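Local coordinates for extracellular solute-binding protein family 1 (Kribbella flavida, PDB 5IXP), which probably captures a solute outside the cell membrane and hands it to an ABC transporter for uptake, at residues A[12-15]-A[16-19]; A[142-145]-A[146-150]; A[203-206]-A[207-211]; A[288-291]-A[292-295]. All coordinates share one frame; numbering follows the deposited sequence.

Contact 1 (A[12-15]-A[16-19])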
loop_
_atom_site.group_PDB
_atom_site.type_symbol
_atom_site.label_atom_id
_atom_site.label_comp_id
_atom_site.label_asym_id
_atom_site.label_seq_id
_atom_site.Cartn_x
_atom_site.Cartn_y
_atom_site.Cartn_z
ATOM N N PHE A 12 9.544 12.154 1.631
ATOM C CA PHE A 12 8.271 12.600 2.179
ATOM C C PHE A 12 7.835 13.955 1.633
ATOM O O PHE A 12 6.665 14.319 1.794
ATOM C CB PHE A 12 8.346 12.639 3.711
ATOM C CG PHE A 12 8.051 11.306 4.352
ATOM C CD1 PHE A 12 8.795 10.196 4.018
ATOM C CD2 PHE A 12 7.023 11.164 5.272
ATOM C CE1 PHE A 12 8.532 8.958 4.589
ATOM C CE2 PHE A 12 6.745 9.931 5.850
ATOM C CZ PHE A 12 7.504 8.818 5.494
ATOM N N GLY A 13 8.728 14.697 0.983
ATOM C CA GLY A 13 8.344 15.981 0.424
ATOM C C GLY A 13 8.172 17.084 1.444
ATOM O O GLY A 13 7.495 18.079 1.158
ATOM N N TYR A 14 8.791 16.956 2.618
ATOM C CA TYR A 14 8.562 17.871 3.733
ATOM C C TYR A 14 9.524 19.059 3.778
ATOM O O TYR A 14 9.357 19.926 4.643
ATOM C CB TYR A 14 8.681 17.119 5.060
ATOM C CG TYR A 14 7.539 16.195 5.416
ATOM C CD1 TYR A 14 7.648 15.341 6.511
ATOM C CD2 TYR A 14 6.332 16.206 4.697
ATOM C CE1 TYR A 14 6.610 14.500 6.881
ATOM C CE2 TYR A 14 5.280 15.353 5.061
ATOM C CZ TYR A 14 5.433 14.507 6.159
ATOM O OH TYR A 14 4.414 13.665 6.548
ATOM N N SER A 15 10.528 19.123 2.901
ATOM C CA SER A 15 11.597 20.114 3.084
ATOM C C SER A 15 11.056 21.542 3.189
ATOM O O SER A 15 11.456 22.303 4.082
ATOM C CB SER A 15 12.614 20.017 1.949
ATOM O OG SER A 15 13.314 18.783 2.019
ATOM N N ASP A 16 10.156 21.932 2.282
ATOM C CA ASP A 16 9.603 23.284 2.373
ATOM C C ASP A 16 8.709 23.431 3.592
ATOM O O ASP A 16 8.618 24.522 4.168
ATOM C CB ASP A 16 8.795 23.643 1.121
ATOM C CG ASP A 16 9.622 23.604 -0.145
ATOM O OD1 ASP A 16 10.837 23.889 -0.068
ATOM O OD2 ASP A 16 9.051 23.289 -1.216
ATOM N N LEU A 17 8.037 22.349 3.992
ATOM C CA LEU A 17 7.127 22.429 5.125
ATOM C C LEU A 17 7.881 22.732 6.411
ATOM O O LEU A 17 7.385 23.487 7.253
ATOM C CB LEU A 17 6.332 21.132 5.266
ATOM C CG LEU A 17 5.517 20.733 4.039
ATOM C CD1 LEU A 17 4.594 19.578 4.368
ATOM C CD2 LEU A 17 4.732 21.919 3.522
ATOM N N TYR A 18 9.078 22.151 6.583
ATOM C CA TYR A 18 9.854 22.440 7.785
ATOM C C TYR A 18 10.169 23.925 7.876
ATOM O O TYR A 18 10.103 24.514 8.961
ATOM C CB TYR A 18 11.160 21.645 7.800
ATOM C CG TYR A 18 11.020 20.140 7.725
ATOM C CD1 TYR A 18 9.990 19.473 8.385
ATOM C CD2 TYR A 18 11.948 19.380 7.008
ATOM C CE1 TYR A 18 9.881 18.077 8.329
ATOM C CE2 TYR A 18 11.849 17.984 6.947
ATOM C CZ TYR A 18 10.816 17.345 7.609
ATOM O OH TYR A 18 10.712 15.969 7.547
ATOM N N ARG A 19 10.531 24.542 6.744
ATOM C CA ARG A 19 10.810 25.977 6.732
ATOM C C ARG A 19 9.573 26.774 7.111
ATOM O O ARG A 19 9.654 27.739 7.885
ATOM C CB ARG A 19 11.310 26.411 5.354
ATOM C CG ARG A 19 12.595 25.741 4.923
ATOM C CD ARG A 19 13.102 26.243 3.575
ATOM N NE ARG A 19 14.220 25.431 3.108
ATOM C CZ ARG A 19 14.142 24.533 2.131
ATOM N NH1 ARG A 19 12.998 24.344 1.481
ATOM N NH2 ARG A 19 15.217 23.833 1.793
HETATM O O HOH W 1 7.935 20.558 1.080
#
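The backbone oxygen of Tyr14 accepts from Tyr18 N at 3.0 Å, with an N-H...O angle of 155°, an i to i+4 bond in the opening turn of helix 15-24. The same oxygen is also near the Tyr18 ring, 3.5 Å above its plane and displaced toward the rim. Tyr18 CG stands beside its own backbone N (chi1 -58°), which carries the ring back along the chain until Tyr14 CB lies over a face, 3.3 Å from Tyr18 CZ. In the reverse sense, Tyr18 OH reaches the edge of the Tyr14 ring, near its plane and 3.3 Å from Tyr14 CD1. The ring planes stand at 77° and the rings meet obliquely. Leu17 CD1 adds an apolar touch on Tyr14 CD2 at 3.8 Å. A water joins the loop to the helix: Asp16 N donates to it at 2.9 Å, and it donates in turn to Gly13 O. On the outer side, Arg19 NH1 forms a salt bridge with Asp16 OD1, although Arg19 has two modelled conformers and the bridge belongs to one of them; Asp16 OD2 has a separate ionic partner in Lys306. Tyr14 and Leu17 face helices 284-294 and 297-307, whereas Tyr18 packs on strand 2-8 and bonds through its hydroxyl to Glu32. The chemistry thus changes across the helix start: aromatic and aliphatic carbon packs the inner side of the turn, a water serves the Asp16 amide, and the charges gather on the outer side, where the Lys306 bridge would favour an ionised Asp16.

Contact 2 (A[142-145]-A[146-150])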
loop_
_atom_site.group_PDB
_atom_site.type_symbol
_atom_site.label_atom_id
_atom_site.label_comp_id
_atom_site.label_asym_id
_atom_site.label_seq_id
_atom_site.Cartn_x
_atom_site.Cartn_y
_atom_site.Cartn_z
ATOM N N PRO A 142 -15.989 -6.149 -11.309
ATOM C CA PRO A 142 -16.551 -5.823 -9.986
ATOM C C PRO A 142 -15.991 -6.699 -8.873
ATOM O O PRO A 142 -15.886 -6.241 -7.726
ATOM C CB PRO A 142 -18.060 -6.032 -10.184
ATOM C CG PRO A 142 -18.153 -7.060 -11.241
ATOM C CD PRO A 142 -17.011 -6.737 -12.197
ATOM N N ASP A 143 -15.588 -7.927 -9.188
ATOM C CA ASP A 143 -15.096 -8.864 -8.193
ATOM C C ASP A 143 -13.990 -9.705 -8.818
ATOM O O ASP A 143 -13.766 -9.672 -10.032
ATOM C CB ASP A 143 -16.224 -9.744 -7.653
ATOM C CG ASP A 143 -17.061 -10.352 -8.750
ATOM O OD1 ASP A 143 -16.504 -10.958 -9.676
ATOM O OD2 ASP A 143 -18.295 -10.223 -8.688
ATOM N N TRP A 144 -13.301 -10.476 -7.974
ATOM C CA TRP A 144 -12.139 -11.212 -8.464
ATOM C C TRP A 144 -12.547 -12.326 -9.417
ATOM O O TRP A 144 -11.843 -12.606 -10.394
ATOM C CB TRP A 144 -11.320 -11.747 -7.284
ATOM C CG TRP A 144 -10.654 -10.617 -6.564
ATOM C CD1 TRP A 144 -11.025 -10.058 -5.366
ATOM C CD2 TRP A 144 -9.538 -9.858 -7.034
ATOM N NE1 TRP A 144 -10.189 -9.009 -5.059
ATOM C CE2 TRP A 144 -9.272 -8.862 -6.068
ATOM C CE3 TRP A 144 -8.737 -9.922 -8.182
ATOM C CZ2 TRP A 144 -8.225 -7.939 -6.212
ATOM C CZ3 TRP A 144 -7.706 -9.009 -8.331
ATOM C CH2 TRP A 144 -7.452 -8.032 -7.350
ATOM N N THR A 145 -13.690 -12.958 -9.169
ATOM C CA THR A 145 -14.163 -13.988 -10.092
ATOM C C THR A 145 -14.331 -13.416 -11.498
ATOM O O THR A 145 -13.887 -14.014 -12.484
ATOM C CB THR A 145 -15.469 -14.583 -9.573
ATOM O OG1 THR A 145 -15.223 -15.221 -8.314
ATOM C CG2 THR A 145 -16.008 -15.617 -10.549
ATOM N N SER A 146 -14.936 -12.229 -11.602
ATOM C CA SER A 146 -15.086 -11.578 -12.904
ATOM C C SER A 146 -13.737 -11.165 -13.487
ATOM O O SER A 146 -13.533 -11.232 -14.705
ATOM C CB SER A 146 -16.002 -10.363 -12.775
ATOM O OG SER A 146 -17.288 -10.748 -12.319
ATOM N N TYR A 147 -12.815 -10.710 -12.634
ATOM C CA TYR A 147 -11.473 -10.365 -13.101
ATOM C C TYR A 147 -10.782 -11.570 -13.743
ATOM O O TYR A 147 -10.222 -11.468 -14.843
ATOM C CB TYR A 147 -10.662 -9.815 -11.924
ATOM C CG TYR A 147 -9.214 -9.509 -12.214
ATOM C CD1 TYR A 147 -8.844 -8.328 -12.862
ATOM C CD2 TYR A 147 -8.216 -10.386 -11.818
ATOM C CE1 TYR A 147 -7.498 -8.034 -13.112
ATOM C CE2 TYR A 147 -6.879 -10.109 -12.057
ATOM C CZ TYR A 147 -6.528 -8.937 -12.702
ATOM O OH TYR A 147 -5.206 -8.681 -12.924
ATOM N N PHE A 148 -10.819 -12.726 -13.078
ATOM C CA PHE A 148 -10.176 -13.911 -13.644
ATOM C C PHE A 148 -10.934 -14.438 -14.860
ATOM O O PHE A 148 -10.319 -14.918 -15.819
ATOM C CB PHE A 148 -10.035 -14.994 -12.575
ATOM C CG PHE A 148 -9.108 -14.602 -11.439
ATOM C CD1 PHE A 148 -7.815 -14.153 -11.699
ATOM C CD2 PHE A 148 -9.541 -14.659 -10.121
ATOM C CE1 PHE A 148 -6.958 -13.778 -10.652
ATOM C CE2 PHE A 148 -8.699 -14.283 -9.071
ATOM C CZ PHE A 148 -7.401 -13.845 -9.331
ATOM N N ALA A 149 -12.265 -14.370 -14.835
ATOM C CA ALA A 149 -13.031 -14.775 -16.010
ATOM C C ALA A 149 -12.665 -13.922 -17.221
ATOM O O ALA A 149 -12.495 -14.447 -18.327
ATOM C CB ALA A 149 -14.530 -14.688 -15.718
ATOM N N ALA A 150 -12.540 -12.604 -17.035
ATOM C CA ALA A 150 -12.080 -11.754 -18.128
ATOM C C ALA A 150 -10.668 -12.138 -18.554
ATOM O O ALA A 150 -10.336 -12.104 -19.743
ATOM C CB ALA A 150 -12.134 -10.278 -17.717
#
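Asp143 OD1 takes two hydrogen bonds from Ser146, one from the backbone N and one from the hydroxyl, each 2.8 Å long. Ser146 N comes nearly straight in line with the C-O bond of the carboxylate, while Ser146 OG approaches on the syn side, 33° out of the carboxylate plane. Asp143 CG sits between its own backbone N and carbonyl carbon (chi1 49°), and this bends the carboxylate over the helix start: Asp143 is the N-cap of helix 144-157. Its backbone oxygen accepts from Tyr147 N at 3.0 Å, and the next turn follows with Phe148 N bonded to Trp144 O at 2.9 Å. Beyond these bonds, Pro142 CD touches Ser146 CB at 3.8 Å. The buried side of the helix is aromatic. Trp144 and Tyr147 run side by side in the same direction, and the six-membered ring of the indole turns its edge to the face of the phenol in a T-shaped pair, planes at 81°. Trp144 CZ3 lies 3.8 Å above the Tyr147 plane, toward the rim. Phe148 CD2 comes within 3.1 Å of Trp144 O. Trp144 NE1 bonds to Gln177 and Tyr147 OH to Thr234, so both rings are tethered at their polar ends. The doubly gripped OD1 consumes the hydroxyl proton of Ser146 and one amide of the first turn, and the negative carboxylate there would be expected to interact favourably with the helix dipole.

Contact 3 (A[203-206]-A[207-211])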
loop_
_atom_site.group_PDB
_atom_site.type_symbol
_atom_site.label_atom_id
_atom_site.label_comp_id
_atom_site.label_asym_id
_atom_site.label_seq_id
_atom_site.Cartn_x
_atom_site.Cartn_y
_atom_site.Cartn_z
ATOM N N GLN A 203 -8.160 -19.918 -5.826
ATOM C CA GLN A 203 -8.580 -19.145 -6.991
ATOM C C GLN A 203 -7.381 -18.585 -7.753
ATOM O O GLN A 203 -7.382 -18.561 -8.991
ATOM C CB GLN A 203 -9.531 -18.030 -6.554
ATOM C CG GLN A 203 -10.226 -17.319 -7.691
ATOM C CD GLN A 203 -11.381 -16.448 -7.204
ATOM O OE1 GLN A 203 -11.395 -16.003 -6.057
ATOM N NE2 GLN A 203 -12.363 -16.218 -8.074
ATOM N N ILE A 204 -6.348 -18.124 -7.039
ATOM C CA ILE A 204 -5.158 -17.633 -7.724
ATOM C C ILE A 204 -4.390 -18.783 -8.357
ATOM O O ILE A 204 -3.880 -18.658 -9.476
ATOM C CB ILE A 204 -4.269 -16.835 -6.757
ATOM C CG1 ILE A 204 -5.053 -15.650 -6.227
ATOM C CG2 ILE A 204 -2.992 -16.356 -7.459
ATOM C CD1 ILE A 204 -4.305 -14.892 -5.161
ATOM N N VAL A 205 -4.266 -19.908 -7.647
ATOM C CA VAL A 205 -3.599 -21.064 -8.238
ATOM C C VAL A 205 -4.313 -21.492 -9.516
ATOM O O VAL A 205 -3.674 -21.772 -10.538
ATOM C CB VAL A 205 -3.507 -22.216 -7.220
ATOM C CG1 VAL A 205 -3.092 -23.504 -7.911
ATOM C CG2 VAL A 205 -2.511 -21.859 -6.112
ATOM N N ALA A 206 -5.647 -21.515 -9.494
ATOM C CA ALA A 206 -6.375 -21.884 -10.705
ATOM C C ALA A 206 -6.077 -20.908 -11.837
ATOM O O ALA A 206 -5.940 -21.315 -12.996
ATOM C CB ALA A 206 -7.875 -21.958 -10.422
ATOM N N ALA A 207 -5.948 -19.616 -11.516
ATOM C CA ALA A 207 -5.571 -18.636 -12.529
ATOM C C ALA A 207 -4.194 -18.944 -13.115
ATOM O O ALA A 207 -3.995 -18.836 -14.333
ATOM C CB ALA A 207 -5.599 -17.225 -11.933
ATOM N N THR A 208 -3.224 -19.320 -12.268
ATOM C CA THR A 208 -1.905 -19.668 -12.795
ATOM C C THR A 208 -1.987 -20.904 -13.679
ATOM O O THR A 208 -1.315 -20.981 -14.712
ATOM C CB THR A 208 -0.881 -19.892 -11.670
ATOM O OG1 THR A 208 -1.194 -21.082 -10.925
ATOM C CG2 THR A 208 -0.812 -18.689 -10.731
ATOM N N GLU A 209 -2.811 -21.877 -13.294
ATOM C CA GLU A 209 -2.979 -23.055 -14.141
ATOM C C GLU A 209 -3.636 -22.701 -15.468
ATOM O O GLU A 209 -3.450 -23.410 -16.463
ATOM C CB GLU A 209 -3.791 -24.117 -13.408
ATOM C CG GLU A 209 -3.070 -24.696 -12.216
ATOM C CD GLU A 209 -3.962 -25.568 -11.365
ATOM O OE1 GLU A 209 -5.198 -25.529 -11.562
ATOM O OE2 GLU A 209 -3.421 -26.293 -10.502
ATOM N N ASP A 210 -4.405 -21.622 -15.507
ATOM C CA ASP A 210 -5.025 -21.166 -16.740
ATOM C C ASP A 210 -4.125 -20.231 -17.537
ATOM O O ASP A 210 -4.577 -19.662 -18.535
ATOM C CB ASP A 210 -6.364 -20.486 -16.435
ATOM C CG ASP A 210 -7.383 -21.447 -15.837
ATOM O OD1 ASP A 210 -7.288 -22.660 -16.121
ATOM O OD2 ASP A 210 -8.278 -20.992 -15.087
ATOM N N GLY A 211 -2.865 -20.070 -17.130
ATOM C CA GLY A 211 -1.927 -19.257 -17.879
ATOM C C GLY A 211 -2.074 -17.770 -17.674
ATOM O O GLY A 211 -1.560 -16.987 -18.479
#
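Thr208 holds OG1 between its backbone N and carbonyl carbon (chi1 68°), which turns the hydroxyl back along helix 195-209 onto Val205 O, 2.6 Å away. The bond lies in the carbonyl plane on a lone pair, with a C=O...O angle of 124°. Val205 O has a second donor, Glu209 N at 2.9 Å, which comes in nearly along the carbonyl bond, so one oxygen is gripped twice from clearly different directions. Glu209 leaves its backbone beside its own N, and its extended chain crosses the Val205 side chain obliquely, which brings OE2 to 3.8 Å from Val205 CG1. The helix ends here in a Schellman motif: Gly211, with positive phi, is the C-prime residue, Gly211 N bonds to Thr208 O at 3.0 Å, and Leu212 N reaches back to Ala207 O. Asp210 N still bonds to Ala206 O, though bent to 134° at the hydrogen. Asp210 OD2 lies 3.2 Å from the same Ala206 oxygen, a meeting of two acceptors at the C-terminal end of a helix; this would be expected to disfavour the charged carboxylate, an effect that Arg152, which the side chain touches, may ease. On the inner side, Ile204 packs against Trp171 and Met174 of helix 167-175, and Ala207 meets Phe164. Val205 and Thr208 instead lie against helix 356-371, at Leu367 and Asp371 respectively.

Contact 4 (A[288-291]-A[292-295])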
loop_
_atom_site.group_PDB
_atom_site.type_symbol
_atom_site.label_atom_id
_atom_site.label_comp_id
_atom_site.label_asym_id
_atom_site.label_seq_id
_atom_site.Cartn_x
_atom_site.Cartn_y
_atom_site.Cartn_z
ATOM N N ALA A 288 4.015 15.968 18.757
ATOM C CA ALA A 288 2.677 15.643 18.267
ATOM C C ALA A 288 2.076 16.813 17.497
ATOM O O ALA A 288 1.388 16.612 16.486
ATOM C CB ALA A 288 1.758 15.234 19.424
ATOM N N LYS A 289 2.327 18.044 17.955
ATOM C CA LYS A 289 1.803 19.212 17.254
ATOM C C LYS A 289 2.374 19.304 15.846
ATOM O O LYS A 289 1.643 19.568 14.877
ATOM C CB LYS A 289 2.106 20.502 18.025
ATOM C CG LYS A 289 1.407 21.704 17.397
ATOM C CD LYS A 289 2.011 23.067 17.763
ATOM C CE LYS A 289 2.165 23.258 19.237
ATOM N NZ LYS A 289 2.729 24.621 19.528
ATOM N N LEU A 290 3.689 19.107 15.717
ATOM C CA LEU A 290 4.315 19.166 14.403
ATOM C C LEU A 290 3.815 18.035 13.510
ATOM O O LEU A 290 3.536 18.251 12.322
ATOM C CB LEU A 290 5.840 19.120 14.541
ATOM C CG LEU A 290 6.619 18.993 13.216
ATOM C CD1 LEU A 290 6.302 20.159 12.263
ATOM C CD2 LEU A 290 8.139 18.871 13.465
ATOM N N ALA A 291 3.688 16.827 14.068
ATOM C CA ALA A 291 3.205 15.696 13.276
ATOM C C ALA A 291 1.781 15.939 12.789
ATOM O O ALA A 291 1.442 15.615 11.640
ATOM C CB ALA A 291 3.275 14.408 14.088
ATOM N N ALA A 292 0.935 16.517 13.646
ATOM C CA ALA A 292 -0.426 16.828 13.226
ATOM C C ALA A 292 -0.429 17.875 12.118
ATOM O O ALA A 292 -1.220 17.791 11.170
ATOM C CB ALA A 292 -1.252 17.302 14.424
ATOM N N TRP A 293 0.455 18.870 12.213
ATOM C CA TRP A 293 0.488 19.896 11.177
ATOM C C TRP A 293 1.001 19.329 9.854
ATOM O O TRP A 293 0.448 19.623 8.783
ATOM C CB TRP A 293 1.345 21.076 11.636
ATOM C CG TRP A 293 1.407 22.177 10.622
ATOM C CD1 TRP A 293 0.492 23.177 10.442
ATOM C CD2 TRP A 293 2.431 22.391 9.647
ATOM N NE1 TRP A 293 0.885 24.001 9.416
ATOM C CE2 TRP A 293 2.073 23.538 8.909
ATOM C CE3 TRP A 293 3.620 21.724 9.327
ATOM C CZ2 TRP A 293 2.855 24.030 7.867
ATOM C CZ3 TRP A 293 4.404 22.223 8.302
ATOM C CH2 TRP A 293 4.018 23.369 7.583
ATOM N N LEU A 294 2.056 18.512 9.906
ATOM C CA LEU A 294 2.596 17.929 8.683
ATOM C C LEU A 294 1.572 17.055 7.968
ATOM O O LEU A 294 1.674 16.860 6.752
ATOM C CB LEU A 294 3.854 17.103 8.997
ATOM C CG LEU A 294 5.121 17.887 9.376
ATOM C CD1 LEU A 294 6.150 16.932 9.982
ATOM C CD2 LEU A 294 5.721 18.631 8.169
ATOM N N THR A 295 0.607 16.492 8.696
ATOM C CA THR A 295 -0.384 15.607 8.092
ATOM C C THR A 295 -1.742 16.276 7.901
ATOM O O THR A 295 -2.701 15.599 7.511
ATOM C CB THR A 295 -0.540 14.328 8.924
ATOM O OG1 THR A 295 -0.923 14.664 10.270
ATOM C CG2 THR A 295 0.781 13.549 8.939
#
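Backbone hydrogen bonds carry the regular part of this helix end: Ala292 N donates to Ala288 O at 2.9 Å, Trp293 N to Lys289 O at 3.0 Å, and Leu294 N to Leu290 O at 2.8 Å, the last also the straightest at 166°. The next bond in the series, Thr295 N to Ala291 O, is weak, in keeping with Thr295 being the first residue to leave helical geometry. The side-chain hydroxyl lies near the same turn. Thr295 OG1 points back at the helix and finds two backbone oxygens, Ala291 O at 2.9 Å and Ala292 O at 3.3 Å; it has one proton for both, and the geometry leaves the choice unsettled. The apolar contacts gather round Leu290, whose CG lies anti to the backbone N (chi1 173°) and so leads the branch along the helix toward the following turn. Leu290 CD1 rests 3.9 Å from Leu294 CG, and it meets the Trp293 ring obliquely, nearest at CE3, 4.3 Å off. Several elements surround the helix. Trp293 and Lys289 lean on helix 15-24, where the indole meets the ring of Tyr21 with planes at about 55°. Ala291 and Thr295 pack on Tyr109 of strand 108-121 and Leu275 of strand 269-276, while Arg90 bonds to Ala292 O and Gln299 of helix 297-307 to Trp293 O, tying the last turn to its neighbours.

How the contacts relate
The four contacts form two pairs on opposite sides of the chain's centre. Contacts 1 and 4, with centres about 12 Å apart, join helices 15-24 and 284-294: Leu17 O lies 3.4 Å from Trp293 CH2, and Leu17 CB 3.9 Å from Leu294 CD2. Contacts 2 and 3 are equally close, linked by a probable hydrogen bond from Gln203 NE2 to Thr145 OG1 and by Phe148 packing on Ala207. Each pair sets a helix start against a helix end. Starts use a water or a carboxylate for early amides; at the ends a threonine hydroxyl turns back to carbonyl oxygens, bonded in contact 3, its acceptor unsettled in contact 4. Contact 4 is the most buried, its side-chain packing largely apolar; the others add charged or polar groups outside.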